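Local coordinates for clavulanic acid biosynthesis oligopeptide binding protein 2 (Streptomyces clavuligerus, PDB 2WOL) that probably binds peptides or related small solutes as an extracellular solute-binding protein of the clavulanic acid biosynthetic pathway, at residues A[212-216]-A[242-247]; A[393-399]-A[419-425]; A[428-432]-A[449-453]. All blocks are in the same frame, centred on the assembly; numbering follows the deposited sequence.

Interaction 1: residues A[212-216]-A[242-247]; sequences SGPYR and RPALPD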
loop_
_atom_site.group_PDB
_atom_site.type_symbol
_atom_site.label_atom_id
_atom_site.label_comp_id
_atom_site.label_asym_id
_atom_site.label_seq_id
_atom_site.Cartn_x
_atom_site.Cartn_y
_atom_site.Cartn_z
ATOM N N SER A 212 18.925 8.082 9.788
ATOM C CA SER A 212 19.895 6.994 9.771
ATOM C C SER A 212 20.229 6.589 8.336
ATOM O O SER A 212 21.102 5.750 8.107
ATOM C CB SER A 212 19.394 5.791 10.571
ATOM O OG SER A 212 18.191 5.265 10.034
ATOM N N GLY A 213 19.525 7.191 7.380
ATOM C CA GLY A 213 19.734 6.897 5.965
ATOM C C GLY A 213 20.792 7.781 5.332
ATOM O O GLY A 213 21.395 8.618 6.007
ATOM N N PRO A 214 21.034 7.596 4.024
ATOM C CA PRO A 214 22.046 8.371 3.295
ATOM C C PRO A 214 21.749 9.860 3.156
ATOM O O PRO A 214 22.660 10.633 2.842
ATOM C CB PRO A 214 22.086 7.702 1.919
ATOM C CG PRO A 214 20.772 6.979 1.785
ATOM C CD PRO A 214 20.384 6.580 3.174
ATOM N N TYR A 215 20.494 10.256 3.370
ATOM C CA TYR A 215 20.099 11.659 3.272
ATOM C C TYR A 215 19.385 12.125 4.523
ATOM O O TYR A 215 18.828 11.324 5.276
ATOM C CB TYR A 215 19.229 11.902 2.027
ATOM C CG TYR A 215 19.958 11.484 0.780
ATOM C CD1 TYR A 215 19.952 10.151 0.372
ATOM C CD2 TYR A 215 20.705 12.402 0.042
ATOM C CE1 TYR A 215 20.655 9.742 -0.742
ATOM C CE2 TYR A 215 21.410 12.002 -1.088
ATOM C CZ TYR A 215 21.378 10.669 -1.470
ATOM O OH TYR A 215 22.063 10.227 -2.575
ATOM N N ARG A 216 19.424 13.432 4.738
ATOM C CA ARG A 216 18.687 14.062 5.816
ATOM C C ARG A 216 17.924 15.260 5.264
ATOM O O ARG A 216 18.259 15.782 4.192
ATOM C CB ARG A 216 19.635 14.481 6.945
ATOM C CG ARG A 216 20.640 15.565 6.575
ATOM C CD ARG A 216 21.502 15.915 7.773
ATOM N NE ARG A 216 22.526 16.896 7.440
ATOM C CZ ARG A 216 23.574 17.189 8.207
ATOM N NH1 ARG A 216 23.758 16.570 9.369
ATOM N NH2 ARG A 216 24.446 18.104 7.806
ATOM N N ARG A 242 21.340 0.753 -0.322
ATOM C CA ARG A 242 21.260 2.107 -0.869
ATOM C C ARG A 242 22.536 2.595 -1.557
ATOM O O ARG A 242 23.573 2.729 -0.904
ATOM C CB ARG A 242 20.862 3.082 0.243
ATOM C CG ARG A 242 19.532 2.740 0.876
ATOM C CD ARG A 242 19.294 3.494 2.161
ATOM N NE ARG A 242 18.109 2.971 2.834
ATOM C CZ ARG A 242 18.100 1.876 3.587
ATOM N NH1 ARG A 242 19.225 1.200 3.800
ATOM N NH2 ARG A 242 16.971 1.460 4.142
ATOM N N PRO A 243 22.463 2.870 -2.878
ATOM C CA PRO A 243 23.634 3.400 -3.590
ATOM C C PRO A 243 23.915 4.889 -3.376
ATOM O O PRO A 243 25.018 5.344 -3.670
ATOM C CB PRO A 243 23.295 3.137 -5.056
ATOM C CG PRO A 243 21.818 3.206 -5.107
ATOM C CD PRO A 243 21.319 2.666 -3.788
ATOM N N ALA A 244 22.923 5.646 -2.899
ATOM C CA ALA A 244 23.075 7.078 -2.599
ATOM C C ALA A 244 23.870 7.848 -3.656
ATOM O O ALA A 244 24.904 8.454 -3.364
ATOM C CB ALA A 244 23.682 7.271 -1.217
ATOM N N LEU A 245 23.368 7.832 -4.884
ATOM C CA LEU A 245 24.079 8.459 -5.999
ATOM C C LEU A 245 24.010 9.993 -6.035
ATOM O O LEU A 245 25.048 10.644 -6.121
ATOM C CB LEU A 245 23.658 7.841 -7.339
ATOM C CG LEU A 245 23.912 6.339 -7.483
ATOM C CD1 LEU A 245 23.322 5.820 -8.774
ATOM C CD2 LEU A 245 25.405 5.987 -7.394
ATOM N N PRO A 246 22.801 10.588 -5.964
ATOM C CA PRO A 246 22.789 12.052 -6.065
ATOM C C PRO A 246 23.394 12.737 -4.842
ATOM O O PRO A 246 23.345 12.196 -3.736
ATOM C CB PRO A 246 21.297 12.396 -6.187
ATOM C CG PRO A 246 20.569 11.218 -5.691
ATOM C CD PRO A 246 21.448 10.020 -5.806
ATOM N N ASP A 247 23.967 13.918 -5.049
ATOM C CA ASP A 247 24.469 14.717 -3.936
ATOM C C ASP A 247 23.324 15.406 -3.200
ATOM O O ASP A 247 23.452 15.754 -2.031
ATOM C CB ASP A 247 25.464 15.769 -4.430
ATOM C CG ASP A 247 26.805 15.173 -4.813
ATOM O OD1 ASP A 247 27.559 15.858 -5.534
ATOM O OD2 ASP A 247 27.109 14.035 -4.397
#
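Pro214 and Ala244 bring the two backbones closest, their CA atoms 6.1 Å apart; 212-216 runs from a loop into the start of strand 215-221, while 242-247 is irregular chain leading to strand 248-253. Ala244 adopts a left-handed backbone conformation where the chain turns, and its methyl points at the proline: Pro214 CB and Ala244 CB meet at 3.5 Å. At the CD corner of the ring the extended stem of Arg242 crosses at about a right angle, Arg242 CD lying 3.4 Å from Pro214 CD. The guanidinium beyond is engaged elsewhere, with the carbonyl of Arg61 and with Asp84 and Asp239. Tyr215 reaches further along the segment. Its ring, set beside the backbone N (chi1 -58°), passes the Ala244 methyl, with Tyr215 CE1 3.9 Å from Ala244 CB, and its hydroxyl donates to the carbonyl of Pro246, Tyr215 OH to Pro246 O 2.6 Å. The acceptor lies at the ring edge, and the hydroxyl meets a lone pair in the carbonyl plane. Pro246 CD also touches Tyr215 OH, at 3.3 Å. The tyrosine bond and the proline packing together join an irregular connection to the first residues of an outermost strand in the mixed five-stranded sheet of this family 5 solute-binding protein.

Interaction 2: residues A[393-399]-A[419-425]; sequences AVIGTQR and ELTVKEL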
loop_
_atom_site.group_PDB
_atom_site.type_symbol
_atom_site.label_atom_id
_atom_site.label_comp_id
_atom_site.label_asym_id
_atom_site.label_seq_id
_atom_site.Cartn_x
_atom_site.Cartn_y
_atom_site.Cartn_z
ATOM N N ALA A 393 -31.885 -0.275 -3.772
ATOM C CA ALA A 393 -30.749 -0.154 -2.862
ATOM C C ALA A 393 -29.931 1.098 -3.157
ATOM O O ALA A 393 -30.209 1.822 -4.117
ATOM C CB ALA A 393 -29.871 -1.411 -2.920
ATOM N N VAL A 394 -28.931 1.344 -2.313
ATOM C CA VAL A 394 -28.056 2.507 -2.433
ATOM C C VAL A 394 -26.598 2.063 -2.500
ATOM O O VAL A 394 -26.152 1.232 -1.704
ATOM C CB VAL A 394 -28.242 3.495 -1.240
ATOM C CG1 VAL A 394 -27.351 4.719 -1.397
ATOM C CG2 VAL A 394 -29.701 3.924 -1.116
ATOM N N ILE A 395 -25.868 2.633 -3.457
ATOM C CA ILE A 395 -24.428 2.429 -3.566
ATOM C C ILE A 395 -23.679 3.677 -3.091
ATOM O O ILE A 395 -23.978 4.793 -3.524
ATOM C CB ILE A 395 -23.997 2.001 -5.008
ATOM C CG1 ILE A 395 -22.489 1.706 -5.058
ATOM C CG2 ILE A 395 -24.441 3.032 -6.072
ATOM C CD1 ILE A 395 -22.056 0.888 -6.272
ATOM N N GLY A 396 -22.724 3.475 -2.186
ATOM C CA GLY A 396 -21.890 4.562 -1.679
ATOM C C GLY A 396 -20.624 4.720 -2.499
ATOM O O GLY A 396 -20.017 3.730 -2.915
ATOM N N THR A 397 -20.220 5.968 -2.730
ATOM C CA THR A 397 -19.055 6.253 -3.564
ATOM C C THR A 397 -18.465 7.639 -3.276
ATOM O O THR A 397 -18.999 8.387 -2.457
ATOM C CB THR A 397 -19.402 6.114 -5.069
ATOM O OG1 THR A 397 -18.201 6.132 -5.844
ATOM C CG2 THR A 397 -20.325 7.235 -5.535
ATOM N N GLN A 398 -17.348 7.942 -3.939
ATOM C CA GLN A 398 -16.740 9.277 -3.959
ATOM C C GLN A 398 -17.113 9.962 -5.262
ATOM O O GLN A 398 -17.446 9.294 -6.243
ATOM C CB GLN A 398 -15.211 9.176 -3.966
ATOM C CG GLN A 398 -14.532 8.635 -2.731
ATOM C CD GLN A 398 -13.013 8.599 -2.883
ATOM O OE1 GLN A 398 -12.485 8.620 -4.000
ATOM N NE2 GLN A 398 -12.306 8.550 -1.761
ATOM N N ARG A 399 -17.014 11.292 -5.289
ATOM C CA ARG A 399 -16.999 12.042 -6.546
ATOM C C ARG A 399 -15.771 11.661 -7.372
ATOM O O ARG A 399 -14.720 11.339 -6.814
ATOM C CB ARG A 399 -16.990 13.550 -6.275
ATOM C CG ARG A 399 -18.374 14.168 -6.152
ATOM C CD ARG A 399 -18.348 15.521 -5.445
ATOM N NE ARG A 399 -18.268 15.395 -3.987
ATOM C CZ ARG A 399 -19.317 15.346 -3.168
ATOM N NH1 ARG A 399 -20.554 15.404 -3.646
ATOM N NH2 ARG A 399 -19.127 15.235 -1.858
ATOM N N GLU A 419 -32.612 -1.665 -8.722
ATOM C CA GLU A 419 -32.656 -0.222 -8.939
ATOM C C GLU A 419 -31.831 0.481 -7.875
ATOM O O GLU A 419 -32.229 0.552 -6.709
ATOM C CB GLU A 419 -34.098 0.292 -8.887
ATOM C CG GLU A 419 -35.049 -0.343 -9.890
ATOM C CD GLU A 419 -36.491 0.087 -9.667
ATOM O OE1 GLU A 419 -36.712 1.204 -9.144
ATOM O OE2 GLU A 419 -37.403 -0.694 -10.014
ATOM N N LEU A 420 -30.680 1.001 -8.283
ATOM C CA LEU A 420 -29.785 1.670 -7.356
ATOM C C LEU A 420 -29.826 3.176 -7.502
ATOM O O LEU A 420 -29.952 3.703 -8.608
ATOM C CB LEU A 420 -28.341 1.207 -7.561
ATOM C CG LEU A 420 -27.981 -0.270 -7.435
ATOM C CD1 LEU A 420 -26.472 -0.410 -7.537
ATOM C CD2 LEU A 420 -28.484 -0.854 -6.129
ATOM N N THR A 421 -29.720 3.858 -6.369
ATOM C CA THR A 421 -29.400 5.274 -6.362
ATOM C C THR A 421 -28.016 5.428 -5.741
ATOM O O THR A 421 -27.530 4.530 -5.045
ATOM C CB THR A 421 -30.450 6.104 -5.610
ATOM O OG1 THR A 421 -30.623 5.574 -4.294
ATOM C CG2 THR A 421 -31.790 6.063 -6.343
ATOM N N VAL A 422 -27.382 6.563 -6.009
ATOM C CA VAL A 422 -25.990 6.780 -5.651
ATOM C C VAL A 422 -25.887 7.796 -4.514
ATOM O O VAL A 422 -26.475 8.882 -4.584
ATOM C CB VAL A 422 -25.177 7.268 -6.876
ATOM C CG1 VAL A 422 -23.720 7.448 -6.516
ATOM C CG2 VAL A 422 -25.319 6.297 -8.049
ATOM N N LYS A 423 -25.153 7.429 -3.468
ATOM C CA LYS A 423 -24.863 8.341 -2.365
ATOM C C LYS A 423 -23.381 8.685 -2.377
ATOM O O LYS A 423 -22.531 7.820 -2.151
ATOM C CB LYS A 423 -25.274 7.727 -1.018
ATOM C CG LYS A 423 -24.862 8.533 0.223
ATOM C CD LYS A 423 -25.577 9.875 0.306
ATOM C CE LYS A 423 -25.041 10.709 1.460
ATOM N NZ LYS A 423 -25.776 12.001 1.588
ATOM N N GLU A 424 -23.076 9.946 -2.660
ATOM C CA GLU A 424 -21.694 10.411 -2.654
ATOM C C GLU A 424 -21.273 10.845 -1.261
ATOM O O GLU A 424 -22.034 11.504 -0.546
ATOM C CB GLU A 424 -21.491 11.550 -3.651
ATOM C CG GLU A 424 -21.489 11.089 -5.097
ATOM C CD GLU A 424 -21.268 12.220 -6.083
ATOM O OE1 GLU A 424 -21.450 13.402 -5.710
ATOM O OE2 GLU A 424 -20.910 11.924 -7.239
ATOM N N LEU A 425 -20.059 10.459 -0.881
ATOM C CA LEU A 425 -19.492 10.826 0.408
ATOM C C LEU A 425 -18.245 11.677 0.193
ATOM O O LEU A 425 -17.590 11.574 -0.846
ATOM C CB LEU A 425 -19.154 9.573 1.226
ATOM C CG LEU A 425 -20.291 8.583 1.518
ATOM C CD1 LEU A 425 -19.742 7.292 2.119
ATOM C CD2 LEU A 425 -21.352 9.205 2.429
HETATM O O HOH W 1 -32.775 3.617 -4.141
HETATM O O HOH W 2 -17.522 12.865 -3.058
#
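Ala393 to Thr397 pair in parallel with Leu420 to Glu424, and six backbone hydrogen bonds run from Ala393 N to Leu425 N. The straightest is Lys423 N to Ile395 O, 2.9 Å with 174° at the hydrogen. The tight side carries Ala393, Ile395 and Thr397 against Leu420, Val422 and Glu424, partly covered by helix 401-414 through Phe402, Val409 and Leu413. Here Ala393 CB meets Leu420 CD2 at 3.5 Å, and Ile395 and Val422 run alongside each other, CG2 against CG2. Because Thr397 OG1 is anti to the backbone N (chi1 -168°), the methyl takes the place between N and carbonyl carbon and reaches across to Val422, Thr397 CG2 to Val422 CG1 3.5 Å. The other face is looser: Val394 CG1 rests on Lys423 CB at 3.7 Å, while the lysine chain bends away and the exposed Thr421 shares water 1 with the carbonyl of Ala393. At the C-terminal end, exposed Arg399 bends at chi3 and lies across Glu424. Arg399 NH1 reaches Glu424 OE1 at 3.0 Å, guanidinium and carboxylate planes 84° apart; water 2 accepts from Arg399 N and donates to Leu425 O. Arg403 of the crossover helix takes Glu424 OE2. With a cation at each carboxylate oxygen, Glu424 probably stays ionised, linking the loop after strand 391-398 and the beta-alpha-beta crossover helix to strand 418-425.

Interaction 3: residues A[428-432]-A[449-453]; sequences ATYFS and LVTDW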
loop_
_atom_site.group_PDB
_atom_site.type_symbol
_atom_site.label_atom_id
_atom_site.label_comp_id
_atom_site.label_asym_id
_atom_site.label_seq_id
_atom_site.Cartn_x
_atom_site.Cartn_y
_atom_site.Cartn_z
ATOM N N ALA A 428 -12.125 13.475 1.043
ATOM C CA ALA A 428 -11.022 13.557 2.004
ATOM C C ALA A 428 -11.166 12.604 3.193
ATOM O O ALA A 428 -10.165 12.100 3.710
ATOM C CB ALA A 428 -10.856 14.990 2.492
ATOM N N THR A 429 -12.406 12.359 3.614
ATOM C CA THR A 429 -12.678 11.512 4.776
ATOM C C THR A 429 -13.361 10.191 4.408
ATOM O O THR A 429 -13.942 9.535 5.271
ATOM C CB THR A 429 -13.565 12.242 5.804
ATOM O OG1 THR A 429 -14.812 12.595 5.194
ATOM C CG2 THR A 429 -12.874 13.498 6.333
ATOM N N TYR A 430 -13.279 9.804 3.137
ATOM C CA TYR A 430 -13.980 8.616 2.637
ATOM C C TYR A 430 -13.613 7.337 3.389
ATOM O O TYR A 430 -14.468 6.483 3.632
ATOM C CB TYR A 430 -13.725 8.441 1.139
ATOM C CG TYR A 430 -14.608 7.410 0.467
ATOM C CD1 TYR A 430 -15.974 7.642 0.292
ATOM C CD2 TYR A 430 -14.074 6.213 -0.014
ATOM C CE1 TYR A 430 -16.787 6.706 -0.334
ATOM C CE2 TYR A 430 -14.882 5.268 -0.648
ATOM C CZ TYR A 430 -16.236 5.522 -0.800
ATOM O OH TYR A 430 -17.046 4.599 -1.421
ATOM N N PHE A 431 -12.344 7.217 3.766
ATOM C CA PHE A 431 -11.851 6.017 4.438
ATOM C C PHE A 431 -11.903 6.125 5.969
ATOM O O PHE A 431 -11.986 5.114 6.666
ATOM C CB PHE A 431 -10.442 5.676 3.931
ATOM C CG PHE A 431 -10.311 5.735 2.427
ATOM C CD1 PHE A 431 -9.697 6.819 1.809
ATOM C CD2 PHE A 431 -10.827 4.717 1.629
ATOM C CE1 PHE A 431 -9.584 6.882 0.415
ATOM C CE2 PHE A 431 -10.721 4.768 0.238
ATOM C CZ PHE A 431 -10.099 5.853 -0.370
ATOM N N SER A 432 -11.878 7.353 6.480
ATOM C CA SER A 432 -11.918 7.601 7.921
ATOM C C SER A 432 -13.337 7.748 8.479
ATOM O O SER A 432 -13.640 7.245 9.568
ATOM C CB SER A 432 -11.094 8.846 8.267
ATOM O OG SER A 432 -11.507 9.956 7.486
ATOM N N LEU A 449 -20.645 -0.560 -1.785
ATOM C CA LEU A 449 -19.623 0.480 -1.635
ATOM C C LEU A 449 -18.543 0.299 -2.686
ATOM O O LEU A 449 -18.051 -0.818 -2.886
ATOM C CB LEU A 449 -18.985 0.413 -0.243
ATOM C CG LEU A 449 -19.860 0.796 0.953
ATOM C CD1 LEU A 449 -19.226 0.330 2.257
ATOM C CD2 LEU A 449 -20.086 2.312 0.967
ATOM N N VAL A 450 -18.172 1.394 -3.348
ATOM C CA VAL A 450 -17.068 1.379 -4.307
ATOM C C VAL A 450 -15.793 1.803 -3.598
ATOM O O VAL A 450 -15.761 2.834 -2.925
ATOM C CB VAL A 450 -17.315 2.344 -5.495
ATOM C CG1 VAL A 450 -16.122 2.338 -6.466
ATOM C CG2 VAL A 450 -18.593 1.980 -6.226
ATOM N N THR A 451 -14.732 1.017 -3.749
ATOM C CA THR A 451 -13.452 1.416 -3.184
ATOM C C THR A 451 -12.264 0.814 -3.924
ATOM O O THR A 451 -12.432 0.013 -4.841
ATOM C CB THR A 451 -13.381 1.132 -1.656
ATOM O OG1 THR A 451 -12.315 1.897 -1.080
ATOM C CG2 THR A 451 -13.176 -0.347 -1.364
ATOM N N ASP A 452 -11.067 1.241 -3.538
ATOM C CA ASP A 452 -9.842 0.593 -3.978
ATOM C C ASP A 452 -8.964 0.348 -2.761
ATOM O O ASP A 452 -9.138 1.001 -1.730
ATOM C CB ASP A 452 -9.128 1.393 -5.078
ATOM C CG ASP A 452 -8.514 2.693 -4.581
ATOM O OD1 ASP A 452 -8.998 3.282 -3.591
ATOM O OD2 ASP A 452 -7.534 3.142 -5.213
ATOM N N TRP A 453 -8.049 -0.608 -2.877
ATOM C CA TRP A 453 -7.262 -1.070 -1.745
ATOM C C TRP A 453 -5.894 -1.539 -2.210
ATOM O O TRP A 453 -5.780 -2.221 -3.227
ATOM C CB TRP A 453 -7.986 -2.222 -1.042
ATOM C CG TRP A 453 -7.110 -3.039 -0.135
ATOM C CD1 TRP A 453 -6.627 -4.295 -0.380
ATOM C CD2 TRP A 453 -6.609 -2.661 1.155
ATOM N NE1 TRP A 453 -5.859 -4.720 0.675
ATOM C CE2 TRP A 453 -5.833 -3.741 1.633
ATOM C CE3 TRP A 453 -6.742 -1.517 1.953
ATOM C CZ2 TRP A 453 -5.190 -3.711 2.874
ATOM C CZ3 TRP A 453 -6.111 -1.494 3.192
ATOM C CH2 TRP A 453 -5.340 -2.582 3.635
#
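Tyr430 OH donates to Val450 O at 2.7 Å, the one hydrogen bond between 428-432 and 449-453. The hydroxyl lies in the carbonyl plane, with a C=O...donor angle of 149°, and the acceptor stands at the edge of the tyrosine ring, near its plane. Tyr430 CG is anti to the backbone N (chi1 -169°), which swings the ring out from the short, weakly bonded helical turn toward the strand. The backbones themselves stay well apart: the nearest CA atoms, those of Phe431 and Thr451, are 9.0 Å from each other, and long side chains do the joining. The backbone N of Val450 probably bonds to Gly396 O of the neighbouring parallel strand, so the peptide groups of Val450 serve both the sheet and the tyrosine.

The helical turn at 430-434 thus leans on strand 448-453, an inner strand of a mixed sheet, flanked by 391-398, parallel to it, and 303-309, antiparallel to it.

Phe431 adds a van der Waals contact of its own. Its edge meets the threonine hydroxyl in plane, Phe431 CE2 to Thr451 OG1 3.5 Å, and the two side chains cross obliquely. Phe431 CZ approaches Asp452 OD1 only loosely, at 4.3 Å.

Among the aromatics, Tyr430 turns its edge to its neighbour: Tyr430 CD2 lies 3.6 Å above one face of the Phe431 ring, nearer its margin than its middle, while Phe431 CE2 lies at the tyrosine edge. Trp480 also meets Phe431, with ring planes at about 20°, and the Thr451 side chain also touches Trp480. Gln398 of the adjacent strand packs on both Tyr430 and Phe431.

From the N terminus, interaction 1 comes first: it closes a loop of 25 residues holding the rest of 215-221 and strand 225-230, and ties the start of 215-221 to the approach to 248-253 in one mixed sheet. Interaction 2 follows, closing the helical crossover between strands 391-398 and 418-425. Interaction 3 then joins helix 430-434, soon after 418-425, to strand 448-453, closing a loop that contains helix 438-444. The three loops run in series, neither nesting nor crossing. Interactions 2 and 3 have centres 13 Å apart and share a sheet, in which strands 391-398 and 448-453 are neighbours. Interaction 1 lies across the chain's centre, its centre 47 Å from that of interaction 2.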